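Local coordinates for nicotinate-nucleotide pyrophosphorylase (Pyrococcus furiosus, PDB 2I14), which probably catalyses the transfer of phosphoribose from phosphoribosyl pyrophosphate to nicotinate, with use of ATP, in NAD biosynthesis, at residues 72-83 and 360-370; 306-314 and 321-329. One frame throughout, in Å; residues are numbered along the deposited sequence.

Contact 1. Residues 72-83 and 360-370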
loop_
_atom_site.group_PDB
_atom_site.type_symbol
_atom_site.label_atom_id
_atom_site.label_comp_id
_atom_site.label_asym_id
_atom_site.label_seq_id
_atom_site.Cartn_x
_atom_site.Cartn_y
_atom_site.Cartn_z
ATOM N N LEU A 72 -1.962 -19.828 -44.894
ATOM C CA LEU A 72 -3.250 -19.779 -45.565
ATOM C C LEU A 72 -3.044 -19.850 -47.071
ATOM O O LEU A 72 -4.002 -19.771 -47.853
ATOM C CB LEU A 72 -3.988 -18.493 -45.188
ATOM C CG LEU A 72 -4.840 -18.506 -43.912
ATOM C CD1 LEU A 72 -4.524 -19.737 -43.059
ATOM C CD2 LEU A 72 -4.600 -17.205 -43.153
ATOM N N GLU A 73 -1.782 -20.005 -47.466
ATOM C CA GLU A 73 -1.409 -20.098 -48.873
ATOM C C GLU A 73 -2.083 -21.305 -49.520
ATOM O O GLU A 73 -2.021 -22.418 -48.988
ATOM C CB GLU A 73 0.113 -20.226 -49.003
ATOM C CG GLU A 73 0.621 -20.235 -50.443
ATOM C CD GLU A 73 2.140 -20.369 -50.546
ATOM O OE1 GLU A 73 2.696 -21.375 -50.027
ATOM O OE2 GLU A 73 2.770 -19.465 -51.150
ATOM N N GLY A 74 -2.727 -21.080 -50.661
ATOM C CA GLY A 74 -3.391 -22.166 -51.350
ATOM C C GLY A 74 -4.654 -22.577 -50.632
ATOM O O GLY A 74 -4.944 -23.767 -50.464
ATOM N N ILE A 75 -5.409 -21.583 -50.191
ATOM C CA ILE A 75 -6.655 -21.846 -49.503
ATOM C C ILE A 75 -7.697 -20.811 -49.939
ATOM O O ILE A 75 -7.406 -19.616 -50.022
ATOM C CB ILE A 75 -6.439 -21.834 -47.970
ATOM C CG1 ILE A 75 -5.597 -23.054 -47.576
ATOM C CG2 ILE A 75 -7.783 -21.839 -47.235
ATOM C CD1 ILE A 75 -5.423 -23.247 -46.081
ATOM N N PRO A 76 -8.923 -21.272 -50.235
ATOM C CA PRO A 76 -10.112 -20.535 -50.685
ATOM C C PRO A 76 -10.469 -19.220 -49.980
ATOM O O PRO A 76 -11.656 -18.944 -49.764
ATOM C CB PRO A 76 -11.226 -21.562 -50.521
ATOM C CG PRO A 76 -10.529 -22.841 -50.777
ATOM C CD PRO A 76 -9.249 -22.693 -50.018
ATOM N N VAL A 77 -9.478 -18.396 -49.650
ATOM C CA VAL A 77 -9.767 -17.147 -48.950
ATOM C C VAL A 77 -8.879 -15.953 -49.287
ATOM O O VAL A 77 -7.826 -16.091 -49.906
ATOM C CB VAL A 77 -9.673 -17.344 -47.421
ATOM C CG1 VAL A 77 -10.704 -18.362 -46.951
ATOM C CG2 VAL A 77 -8.262 -17.792 -47.053
ATOM N N ASN A 78 -9.328 -14.775 -48.862
ATOM C CA ASN A 78 -8.571 -13.542 -49.047
ATOM C C ASN A 78 -7.999 -13.175 -47.686
ATOM O O ASN A 78 -8.626 -13.420 -46.654
ATOM C CB ASN A 78 -9.461 -12.403 -49.535
ATOM C CG ASN A 78 -9.976 -12.636 -50.927
ATOM O OD1 ASN A 78 -9.303 -13.258 -51.751
ATOM N ND2 ASN A 78 -11.170 -12.126 -51.211
ATOM N N VAL A 79 -6.811 -12.590 -47.675
ATOM C CA VAL A 79 -6.190 -12.221 -46.418
ATOM C C VAL A 79 -5.606 -10.816 -46.480
ATOM O O VAL A 79 -4.566 -10.588 -47.102
ATOM C CB VAL A 79 -5.067 -13.209 -46.052
ATOM C CG1 VAL A 79 -4.524 -12.874 -44.680
ATOM C CG2 VAL A 79 -5.579 -14.639 -46.107
ATOM N N TYR A 80 -6.281 -9.865 -45.844
ATOM C CA TYR A 80 -5.793 -8.487 -45.821
ATOM C C TYR A 80 -5.027 -8.326 -44.512
ATOM O O TYR A 80 -5.323 -9.003 -43.522
ATOM C CB TYR A 80 -6.958 -7.497 -45.880
ATOM C CG TYR A 80 -8.072 -7.923 -46.812
ATOM C CD1 TYR A 80 -8.867 -9.030 -46.508
ATOM C CD2 TYR A 80 -8.348 -7.210 -47.980
ATOM C CE1 TYR A 80 -9.916 -9.418 -47.339
ATOM C CE2 TYR A 80 -9.399 -7.587 -48.819
ATOM C CZ TYR A 80 -10.184 -8.693 -48.491
ATOM O OH TYR A 80 -11.253 -9.067 -49.287
ATOM N N ALA A 81 -4.037 -7.448 -44.495
ATOM C CA ALA A 81 -3.263 -7.269 -43.279
ATOM C C ALA A 81 -2.522 -5.940 -43.220
ATOM O O ALA A 81 -2.571 -5.133 -44.152
ATOM C CB ALA A 81 -2.272 -8.419 -43.127
ATOM N N MET A 82 -1.858 -5.720 -42.091
ATOM C CA MET A 82 -1.056 -4.534 -41.880
ATOM C C MET A 82 0.352 -5.011 -42.173
ATOM O O MET A 82 0.652 -6.189 -42.038
ATOM C CB MET A 82 -1.113 -4.072 -40.423
ATOM C CG MET A 82 -2.423 -3.463 -39.941
ATOM S SD MET A 82 -2.203 -2.767 -38.258
ATOM C CE MET A 82 -3.850 -2.125 -37.958
ATOM N N PRO A 83 1.237 -4.108 -42.595
ATOM C CA PRO A 83 2.604 -4.558 -42.876
ATOM C C PRO A 83 3.302 -5.036 -41.604
ATOM O O PRO A 83 3.244 -4.384 -40.560
ATOM C CB PRO A 83 3.258 -3.319 -43.488
ATOM C CG PRO A 83 2.449 -2.168 -42.913
ATOM C CD PRO A 83 1.042 -2.697 -42.970
ATOM N N LEU A 360 -4.229 0.957 -43.634
ATOM C CA LEU A 360 -3.253 -0.024 -43.185
ATOM C C LEU A 360 -3.571 -1.448 -43.634
ATOM O O LEU A 360 -2.662 -2.212 -43.959
ATOM C CB LEU A 360 -3.099 0.044 -41.662
ATOM C CG LEU A 360 -2.467 1.321 -41.106
ATOM C CD1 LEU A 360 -2.506 1.318 -39.596
ATOM C CD2 LEU A 360 -1.049 1.418 -41.592
ATOM N N LEU A 361 -4.847 -1.818 -43.654
ATOM C CA LEU A 361 -5.210 -3.163 -44.097
ATOM C C LEU A 361 -5.032 -3.251 -45.614
ATOM O O LEU A 361 -5.759 -2.607 -46.374
ATOM C CB LEU A 361 -6.668 -3.495 -43.748
ATOM C CG LEU A 361 -7.087 -3.905 -42.331
ATOM C CD1 LEU A 361 -6.215 -5.058 -41.858
ATOM C CD2 LEU A 361 -6.981 -2.726 -41.387
ATOM N N LYS A 362 -4.061 -4.046 -46.054
ATOM C CA LYS A 362 -3.795 -4.202 -47.478
ATOM C C LYS A 362 -3.844 -5.661 -47.853
ATOM O O LYS A 362 -3.474 -6.516 -47.057
ATOM C CB LYS A 362 -2.415 -3.650 -47.829
ATOM C CG LYS A 362 -2.237 -2.162 -47.562
ATOM C CD LYS A 362 -3.248 -1.337 -48.351
ATOM C CE LYS A 362 -3.046 0.157 -48.123
ATOM N NZ LYS A 362 -1.710 0.625 -48.602
ATOM N N PRO A 363 -4.308 -5.969 -49.075
ATOM C CA PRO A 363 -4.402 -7.355 -49.552
ATOM C C PRO A 363 -3.043 -8.052 -49.624
ATOM O O PRO A 363 -2.091 -7.503 -50.189
ATOM C CB PRO A 363 -5.034 -7.201 -50.934
ATOM C CG PRO A 363 -5.876 -5.987 -50.779
ATOM C CD PRO A 363 -4.962 -5.052 -50.025
ATOM N N ILE A 364 -2.951 -9.251 -49.044
ATOM C CA ILE A 364 -1.699 -10.007 -49.085
ATOM C C ILE A 364 -1.912 -11.395 -49.694
ATOM O O ILE A 364 -0.968 -12.017 -50.178
ATOM C CB ILE A 364 -1.040 -10.156 -47.676
ATOM C CG1 ILE A 364 -1.692 -11.287 -46.895
ATOM C CG2 ILE A 364 -1.152 -8.847 -46.903
ATOM C CD1 ILE A 364 -0.874 -11.719 -45.727
ATOM N N ILE A 365 -3.149 -11.876 -49.656
ATOM C CA ILE A 365 -3.477 -13.168 -50.240
ATOM C C ILE A 365 -4.817 -13.131 -50.948
ATOM O O ILE A 365 -5.869 -12.973 -50.325
ATOM C CB ILE A 365 -3.502 -14.307 -49.199
ATOM C CG1 ILE A 365 -2.090 -14.864 -49.024
ATOM C CG2 ILE A 365 -4.458 -15.414 -49.649
ATOM C CD1 ILE A 365 -2.023 -16.149 -48.224
ATOM N N GLU A 366 -4.759 -13.272 -52.268
ATOM C CA GLU A 366 -5.951 -13.278 -53.098
ATOM C C GLU A 366 -6.274 -14.721 -53.483
ATOM O O GLU A 366 -5.565 -15.348 -54.273
ATOM C CB GLU A 366 -5.724 -12.423 -54.347
ATOM C CG GLU A 366 -6.895 -12.433 -55.310
ATOM C CD GLU A 366 -8.203 -12.084 -54.630
ATOM O OE1 GLU A 366 -8.384 -10.899 -54.275
ATOM O OE2 GLU A 366 -9.045 -13.000 -54.442
ATOM N N ASN A 367 -7.344 -15.241 -52.896
ATOM C CA ASN A 367 -7.778 -16.603 -53.143
ATOM C C ASN A 367 -6.627 -17.603 -53.063
ATOM O O ASN A 367 -6.302 -18.278 -54.033
ATOM C CB ASN A 367 -8.467 -16.693 -54.501
ATOM C CG ASN A 367 -9.023 -18.075 -54.777
ATOM O OD1 ASN A 367 -9.672 -18.676 -53.919
ATOM N ND2 ASN A 367 -8.781 -18.586 -55.979
ATOM N N GLY A 368 -6.015 -17.686 -51.887
ATOM C CA GLY A 368 -4.917 -18.611 -51.679
ATOM C C GLY A 368 -3.639 -18.237 -52.398
ATOM O O GLY A 368 -2.661 -18.972 -52.349
ATOM N N GLU A 369 -3.638 -17.088 -53.057
ATOM C CA GLU A 369 -2.469 -16.639 -53.804
ATOM C C GLU A 369 -1.815 -15.456 -53.113
ATOM O O GLU A 369 -2.435 -14.408 -52.973
ATOM C CB GLU A 369 -2.888 -16.231 -55.220
ATOM C CG GLU A 369 -2.079 -16.876 -56.355
ATOM C CD GLU A 369 -2.295 -18.395 -56.495
ATOM O OE1 GLU A 369 -1.793 -18.973 -57.489
ATOM O OE2 GLU A 369 -2.955 -19.015 -55.621
ATOM N N ILE A 370 -0.564 -15.612 -52.696
ATOM C CA ILE A 370 0.133 -14.529 -52.012
ATOM C C ILE A 370 0.584 -13.451 -52.982
ATOM O O ILE A 370 1.639 -13.539 -53.593
ATOM C CB ILE A 370 1.344 -15.043 -51.209
ATOM C CG1 ILE A 370 2.357 -15.713 -52.133
ATOM C CG2 ILE A 370 0.883 -16.060 -50.184
ATOM C CD1 ILE A 370 3.631 -16.157 -51.421
#

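Contact 2. Residues 306-314 and 321-329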
loop_
_atom_site.group_PDB
_atom_site.type_symbol
_atom_site.label_atom_id
_atom_site.label_comp_id
_atom_site.label_asym_id
_atom_site.label_seq_id
_atom_site.Cartn_x
_atom_site.Cartn_y
_atom_site.Cartn_z
ATOM N N PHE A 306 -4.297 -12.366 -28.978
ATOM C CA PHE A 306 -4.904 -12.178 -30.301
ATOM C C PHE A 306 -6.067 -13.150 -30.515
ATOM O O PHE A 306 -5.945 -14.335 -30.228
ATOM C CB PHE A 306 -3.840 -12.377 -31.398
ATOM C CG PHE A 306 -3.137 -11.111 -31.811
ATOM C CD1 PHE A 306 -1.763 -11.101 -32.040
ATOM C CD2 PHE A 306 -3.848 -9.929 -31.984
ATOM C CE1 PHE A 306 -1.101 -9.931 -32.432
ATOM C CE2 PHE A 306 -3.198 -8.747 -32.376
ATOM C CZ PHE A 306 -1.818 -8.753 -32.598
ATOM N N ALA A 307 -7.192 -12.656 -31.015
ATOM C CA ALA A 307 -8.332 -13.529 -31.254
ATOM C C ALA A 307 -8.937 -13.331 -32.640
ATOM O O ALA A 307 -8.966 -12.221 -33.161
ATOM C CB ALA A 307 -9.392 -13.306 -30.185
ATOM N N LEU A 308 -9.415 -14.422 -33.230
ATOM C CA LEU A 308 -10.041 -14.387 -34.551
ATOM C C LEU A 308 -11.563 -14.423 -34.373
ATOM O O LEU A 308 -12.122 -15.419 -33.904
ATOM C CB LEU A 308 -9.579 -15.599 -35.375
ATOM C CG LEU A 308 -10.100 -15.774 -36.807
ATOM C CD1 LEU A 308 -11.571 -16.194 -36.832
ATOM C CD2 LEU A 308 -9.909 -14.464 -37.551
ATOM N N ASP A 309 -12.239 -13.343 -34.747
ATOM C CA ASP A 309 -13.695 -13.295 -34.607
ATOM C C ASP A 309 -14.426 -12.804 -35.852
ATOM O O ASP A 309 -14.127 -11.729 -36.368
ATOM C CB ASP A 309 -14.093 -12.386 -33.447
ATOM C CG ASP A 309 -13.342 -12.698 -32.175
ATOM O OD1 ASP A 309 -13.158 -13.891 -31.855
ATOM O OD2 ASP A 309 -12.948 -11.741 -31.481
ATOM N N ILE A 310 -15.397 -13.587 -36.319
ATOM C CA ILE A 310 -16.190 -13.198 -37.488
ATOM C C ILE A 310 -17.008 -11.952 -37.148
ATOM O O ILE A 310 -17.834 -11.957 -36.240
ATOM C CB ILE A 310 -17.107 -14.350 -37.948
ATOM C CG1 ILE A 310 -17.610 -15.132 -36.742
ATOM C CG2 ILE A 310 -16.339 -15.291 -38.855
ATOM C CD1 ILE A 310 -18.218 -16.466 -37.110
ATOM N N VAL A 311 -16.735 -10.876 -37.873
ATOM C CA VAL A 311 -17.401 -9.597 -37.668
ATOM C C VAL A 311 -18.414 -9.298 -38.771
ATOM O O VAL A 311 -19.109 -8.283 -38.730
ATOM C CB VAL A 311 -16.381 -8.459 -37.638
ATOM C CG1 VAL A 311 -15.308 -8.753 -36.607
ATOM C CG2 VAL A 311 -15.763 -8.301 -39.004
ATOM N N GLU A 312 -18.485 -10.185 -39.760
ATOM C CA GLU A 312 -19.419 -10.018 -40.864
ATOM C C GLU A 312 -19.664 -11.347 -41.576
ATOM O O GLU A 312 -18.724 -12.084 -41.880
ATOM C CB GLU A 312 -18.879 -8.984 -41.854
ATOM C CG GLU A 312 -19.954 -8.357 -42.736
ATOM C CD GLU A 312 -19.413 -7.267 -43.649
ATOM O OE1 GLU A 312 -18.591 -7.593 -44.537
ATOM O OE2 GLU A 312 -19.810 -6.091 -43.474
ATOM N N VAL A 313 -20.938 -11.648 -41.825
ATOM C CA VAL A 313 -21.329 -12.878 -42.503
ATOM C C VAL A 313 -22.246 -12.541 -43.676
ATOM O O VAL A 313 -23.356 -12.048 -43.479
ATOM C CB VAL A 313 -22.075 -13.825 -41.546
ATOM C CG1 VAL A 313 -22.279 -15.186 -42.206
ATOM C CG2 VAL A 313 -21.299 -13.965 -40.255
ATOM N N GLU A 314 -21.775 -12.805 -44.892
ATOM C CA GLU A 314 -22.540 -12.520 -46.106
ATOM C C GLU A 314 -22.889 -11.034 -46.217
ATOM O O GLU A 314 -24.051 -10.666 -46.394
ATOM C CB GLU A 314 -23.827 -13.349 -46.136
ATOM C CG GLU A 314 -23.943 -14.274 -47.331
ATOM C CD GLU A 314 -23.841 -15.744 -46.950
ATOM O OE1 GLU A 314 -24.732 -16.234 -46.215
ATOM O OE2 GLU A 314 -22.870 -16.406 -47.388
ATOM N N ARG A 321 -20.694 -10.897 -28.402
ATOM C CA ARG A 321 -20.541 -9.906 -27.318
ATOM C C ARG A 321 -19.110 -9.452 -27.060
ATOM O O ARG A 321 -18.179 -10.261 -27.031
ATOM C CB ARG A 321 -21.104 -10.445 -25.994
ATOM C CG ARG A 321 -22.583 -10.799 -25.998
ATOM C CD ARG A 321 -22.977 -11.452 -24.678
ATOM N NE ARG A 321 -23.017 -10.492 -23.576
ATOM C CZ ARG A 321 -23.160 -10.818 -22.294
ATOM N NH1 ARG A 321 -23.267 -12.090 -21.939
ATOM N NH2 ARG A 321 -23.219 -9.869 -21.366
ATOM N N GLY A 322 -18.946 -8.151 -26.849
ATOM C CA GLY A 322 -17.627 -7.614 -26.582
ATOM C C GLY A 322 -16.733 -7.544 -27.800
ATOM O O GLY A 322 -15.556 -7.245 -27.682
ATOM N N LYS A 323 -17.288 -7.827 -28.972
ATOM C CA LYS A 323 -16.528 -7.779 -30.213
ATOM C C LYS A 323 -17.153 -6.732 -31.149
ATOM O O LYS A 323 -18.379 -6.582 -31.204
ATOM C CB LYS A 323 -16.525 -9.153 -30.893
ATOM C CG LYS A 323 -15.210 -9.506 -31.585
ATOM C CD LYS A 323 -14.722 -8.406 -32.547
ATOM C CE LYS A 323 -13.328 -8.721 -33.111
ATOM N NZ LYS A 323 -12.745 -7.603 -33.903
ATOM N N LEU A 324 -16.309 -6.000 -31.870
ATOM C CA LEU A 324 -16.782 -4.986 -32.797
ATOM C C LEU A 324 -17.284 -5.658 -34.059
ATOM O O LEU A 324 -16.729 -6.660 -34.505
ATOM C CB LEU A 324 -15.655 -4.021 -33.116
ATOM C CG LEU A 324 -15.180 -3.250 -31.875
ATOM C CD1 LEU A 324 -13.986 -2.372 -32.251
ATOM C CD2 LEU A 324 -16.322 -2.407 -31.305
ATOM N N SER A 325 -18.332 -5.092 -34.642
ATOM C CA SER A 325 -18.948 -5.682 -35.818
ATOM C C SER A 325 -18.666 -4.950 -37.118
ATOM O O SER A 325 -18.460 -3.739 -37.129
ATOM C CB SER A 325 -20.461 -5.747 -35.595
ATOM O OG SER A 325 -21.048 -6.844 -36.270
ATOM N N GLY A 326 -18.654 -5.700 -38.215
ATOM C CA GLY A 326 -18.442 -5.102 -39.525
ATOM C C GLY A 326 -17.049 -5.128 -40.117
ATOM O O GLY A 326 -16.065 -5.327 -39.408
ATOM N N ARG A 327 -16.984 -4.923 -41.433
ATOM C CA ARG A 327 -15.724 -4.894 -42.180
ATOM C C ARG A 327 -15.148 -3.494 -42.057
ATOM O O ARG A 327 -15.793 -2.526 -42.456
ATOM C CB ARG A 327 -15.966 -5.198 -43.660
ATOM C CG ARG A 327 -14.832 -4.750 -44.584
ATOM C CD ARG A 327 -15.268 -4.753 -46.046
ATOM N NE ARG A 327 -15.461 -6.110 -46.551
ATOM C CZ ARG A 327 -14.470 -6.951 -46.824
ATOM N NH1 ARG A 327 -13.208 -6.578 -46.654
ATOM N NH2 ARG A 327 -14.744 -8.175 -47.248
ATOM N N LYS A 328 -13.940 -3.369 -41.520
ATOM C CA LYS A 328 -13.375 -2.042 -41.357
ATOM C C LYS A 328 -11.921 -1.831 -41.738
ATOM O O LYS A 328 -11.202 -2.768 -42.089
ATOM C CB LYS A 328 -13.601 -1.569 -39.923
ATOM C CG LYS A 328 -15.028 -1.086 -39.669
ATOM C CD LYS A 328 -16.069 -2.217 -39.706
ATOM C CE LYS A 328 -17.489 -1.728 -40.084
ATOM N NZ LYS A 328 -17.672 -1.361 -41.528
ATOM N N GLN A 329 -11.511 -0.568 -41.672
ATOM C CA GLN A 329 -10.151 -0.162 -41.999
ATOM C C GLN A 329 -9.611 0.759 -40.920
ATOM O O GLN A 329 -10.373 1.428 -40.227
ATOM C CB GLN A 329 -10.118 0.574 -43.345
ATOM C CG GLN A 329 -9.403 -0.187 -44.464
ATOM C CD GLN A 329 -7.902 -0.219 -44.281
ATOM O OE1 GLN A 329 -7.400 -0.581 -43.225
ATOM N NE2 GLN A 329 -7.180 0.154 -45.317
#

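Contact 1. Residues 72-83 and 360-370
Val79 and Ile365 lie side by side and point the same way, with CB of Val79 3.7 Å from CB of Ile365. Ile364 crosses Val79 at a slant. Its CG1, set between the backbone N and the carbonyl carbon (chi1 81°), meets CG1 of Val79, and its CG2 touches CB of Ala81. Ala69 of helix 65-72 packs on both isoleucines. Tyr80 lies on the other face, where CD2 approaches CG of Pro363; its OH is hydrogen-bonded to Glu98. Strands 77-81 and 357-365 are antiparallel neighbours in the large sheet, and a classic beta bulge interrupts them. O of Val79 accepts from both Ile364 N (2.9 Å) and Ile365 N (3.2 Å). Beyond the bulge, Ala81 and Lys362 form a hydrogen-bonded pair. At the other end a type I' turn runs from Glu366 to Glu369. OD1 of Asn78 takes the N-H of Asn367 at 3.0 Å, nearly along the C=O axis. The side chains of Asn78 and Glu366 lie side by side, their amide and carboxylate planes 75° apart, with no hydrogen bond between them. An alanine at Asn78 would remove this acceptor and is likely to leave Asn367 N without its mate. Gly368, with a positive phi in the turn, donates its N-H to O of Val77, and Gly368 O receives Gly74 N at 2.7 Å.

Contact 2. Residues 306-314 and 321-329
Gly326 N donates to Val311 O at 2.7 Å, with an N-H...O angle of 155°. Ser325 OG adds a weak bond to the same oxygen. Val311 and Glu312 form a classic beta bulge opposite Leu45 of strand 43-49, in the large antiparallel sheet. The loop that leads into strand 328-333 passes over this bulge. Charges face each other on both sides of Val311 without closing salt bridges across the contact. OE1 of Glu312 stays 4.0 Å from NE of Arg327, and the carboxylate and guanidinium planes are 58° apart. Arg327 instead makes its salt bridge to Glu98. OD2 of Asp309 is 4.8 Å from NZ of Lys323, whose bend at chi2 (-52°) lays the aliphatic chain across the aspartate. Trp259 of a second subunit packs on Leu324 and binds Ser325 O, so the loop is also part of a subunit interface. The packing centres on Val311. Its CG1 lies 3.3 Å from O of Leu324, while CG2, flanked by N and C of its own residue, lies beside O of Gly326.

How the contacts relate
Contact 1 and contact 2 belong to the same antiparallel sheet, their centres about 17 Å apart. Strands 357-365 and 328-333 are neighbours in it. They join the contacts directly: Leu361 N probably donates to OE1 of Gln329 at 2.9 Å. A second connection runs through Glu98, which binds Tyr80 OH of contact 1 and forms the salt bridge with Arg327 of contact 2. At one end of contact 2 the Asp309 side chain is about 5 Å from a bound PCP and about 9 Å from a zinc ion. The Leu360 end of contact 1 lies nearer the zinc site of Cys333, His337, Cys350 and Cys353, its side chain about 10 Å from those of Cys333 and His337.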